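PDB 1ACF: profilin-1A from Acanthamoeba castellanii, which binds monomeric actin, hindering or promoting its polymerization according to concentration, and also binds the phosphoinositide PIP2. Local coordinates for residues 89-92 against 93-96. Sequence-based numbering, arbitrary orientation.
Sequences VKTS and KAIL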
ATOM      1  N   VAL A  89      -3.732   1.147   2.161  1.00  7.05           N
ATOM      2  CA  VAL A  89      -5.150   1.450   2.492  1.00  5.47           C
ATOM      3  C   VAL A  89      -6.003   0.267   2.063  1.00  4.82           C
ATOM      4  O   VAL A  89      -6.114  -0.015   0.856  1.00  2.01           O
ATOM      5  CB  VAL A  89      -5.619   2.771   1.917  1.00  2.57           C
ATOM      6  CG1 VAL A  89      -7.080   3.080   2.322  1.00  5.09           C
ATOM      7  CG2 VAL A  89      -4.690   3.890   2.394  1.00  4.70           C
ATOM      8  N   LYS A  90      -6.644  -0.340   3.094  1.00  9.14           N
ATOM      9  CA  LYS A  90      -7.538  -1.483   2.830  1.00  6.74           C
ATOM     10  C   LYS A  90      -8.928  -0.963   2.463  1.00  5.89           C
ATOM     11  O   LYS A  90      -9.387  -0.061   3.177  1.00  9.46           O
ATOM     12  CB  LYS A  90      -7.633  -2.488   3.942  1.00  5.88           C
ATOM     13  CG  LYS A  90      -8.824  -3.464   3.733  1.00 11.46           C
ATOM     14  CD  LYS A  90      -9.191  -4.013   5.112  1.00 12.33           C
ATOM     15  CE  LYS A  90      -9.878  -5.371   5.025  1.00 10.42           C
ATOM     16  NZ  LYS A  90      -9.743  -5.984   6.397  1.00  7.68           N
ATOM     17  N   THR A  91      -9.415  -1.475   1.377  1.00  5.50           N
ATOM     18  CA  THR A  91     -10.764  -1.161   0.891  1.00  9.19           C
ATOM     19  C   THR A  91     -11.718  -2.282   1.329  1.00  5.19           C
ATOM     20  O   THR A  91     -11.351  -3.143   2.150  1.00  7.43           O
ATOM     21  CB  THR A  91     -10.767  -0.811  -0.618  1.00  8.27           C
ATOM     22  OG1 THR A  91     -10.358  -1.935  -1.454  1.00  8.51           O
ATOM     23  CG2 THR A  91      -9.917   0.443  -0.892  1.00  4.68           C
ATOM     24  N   SER A  92     -12.850  -2.373   0.716  1.00  8.69           N
ATOM     25  CA  SER A  92     -13.828  -3.451   1.014  1.00  6.49           C
ATOM     26  C   SER A  92     -13.327  -4.796   0.588  1.00  6.07           C
ATOM     27  O   SER A  92     -13.459  -5.814   1.346  1.00  5.32           O
ATOM     28  CB  SER A  92     -15.176  -3.099   0.409  1.00  6.92           C
ATOM     29  OG  SER A  92     -15.268  -3.662  -0.897  1.00 13.54           O
ATOM     30  N   LYS A  93     -12.747  -4.854  -0.630  1.00  6.16           N
ATOM     31  CA  LYS A  93     -12.244  -6.132  -1.184  1.00  6.15           C
ATOM     32  C   LYS A  93     -10.765  -6.202  -1.565  1.00  5.86           C
ATOM     33  O   LYS A  93     -10.335  -7.260  -2.080  1.00  7.10           O
ATOM     34  CB  LYS A  93     -13.025  -6.416  -2.508  1.00  4.28           C
ATOM     35  CG  LYS A  93     -14.478  -6.712  -2.269  1.00 10.48           C
ATOM     36  CD  LYS A  93     -15.316  -6.401  -3.522  1.00 10.79           C
ATOM     37  CE  LYS A  93     -16.781  -6.441  -3.030  1.00 11.49           C
ATOM     38  NZ  LYS A  93     -17.016  -5.200  -2.227  1.00  5.53           N
ATOM     39  N   ALA A  94     -10.022  -5.123  -1.401  1.00  7.03           N
ATOM     40  CA  ALA A  94      -8.634  -5.031  -1.868  1.00  8.73           C
ATOM     41  C   ALA A  94      -7.789  -4.163  -0.964  1.00  7.95           C
ATOM     42  O   ALA A  94      -8.314  -3.492  -0.059  1.00  7.98           O
ATOM     43  CB  ALA A  94      -8.649  -4.311  -3.263  1.00  2.00           C
ATOM     44  N   ILE A  95      -6.489  -4.253  -1.284  1.00  8.78           N
ATOM     45  CA  ILE A  95      -5.510  -3.426  -0.553  1.00  8.13           C
ATOM     46  C   ILE A  95      -4.628  -2.653  -1.564  1.00  3.72           C
ATOM     47  O   ILE A  95      -4.076  -3.285  -2.440  1.00  2.00           O
ATOM     48  CB  ILE A  95      -4.573  -4.204   0.410  1.00  6.56           C
ATOM     49  CG1 ILE A  95      -5.393  -5.129   1.346  1.00  8.45           C
ATOM     50  CG2 ILE A  95      -3.822  -3.085   1.234  1.00  5.39           C
ATOM     51  CD1 ILE A  95      -4.581  -6.332   1.941  1.00  3.47           C
ATOM     52  N   LEU A  96      -4.585  -1.369  -1.315  1.00  3.25           N
ATOM     53  CA  LEU A  96      -3.789  -0.424  -2.096  1.00  7.30           C
ATOM     54  C   LEU A  96      -2.430  -0.237  -1.381  1.00  7.68           C
ATOM     55  O   LEU A  96      -2.456  -0.049  -0.166  1.00  9.56           O
ATOM     56  CB  LEU A  96      -4.390   0.954  -2.326  1.00  4.69           C
ATOM     57  CG  LEU A  96      -5.742   1.111  -2.896  1.00  6.51           C
ATOM     58  CD1 LEU A  96      -6.127   2.533  -3.213  1.00  5.06           C
ATOM     59  CD2 LEU A  96      -5.801   0.254  -4.181  1.00 12.43           C
TER
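Thr-91 and Ala-94 meet at the mouth of a tight β-hairpin turn that joins strand 84-90 to strand 94-100 in the central antiparallel sheet of the profilin fold. Ser-92 and Lys-93 form the reversal. The carbonyl of Ala-94 points back across it, and Thr-91 N donates to Ala-94 O at 2.7 Å, approaching almost in line with the C=O bond. Thr-91 also brings its hydroxyl to the mouth: with chi1 at 64°, OG1 sits between its own backbone N and carbonyl carbon. Thr-91 OG1 lies 2.9 Å from Ala-94 O and also within reach of Phe-125 O; its single proton cannot fully serve both acceptors at once. The chain terminus lies against the turn, Phe-125 also bonding the backbone of Lys-93, and Ala-94 CB lies 3.4 Å from Thr-91 OG1.

Beyond the turn, Val-89 and Leu-96 form a hydrogen-bonded antiparallel pair, their N and O atoms joined both ways. Their side chains share one face of the sheet, where Val-89 packs on helix 106-121. Lys-90 and Ile-95, a non-hydrogen-bonded pair, occupy the other face beside helix 39-50. Here Lys-90 CB approaches Ile-95 CG1 at 4.3 Å; Lys-90 CG passes 3.8 Å from Ala-94 O, and beyond it the extended chain leads away.

At the outer end of the hairpin, Lys-93 runs its methylenes past the Ser-92 hydroxyl, CG lying 3.4 Å from Ser-92 OG. The chain then bends at its last torsion (chi4 74°), curling the ammonium back so that Lys-93 NZ donates to Ser-92 OG at 2.7 Å and also to Gly-124 O.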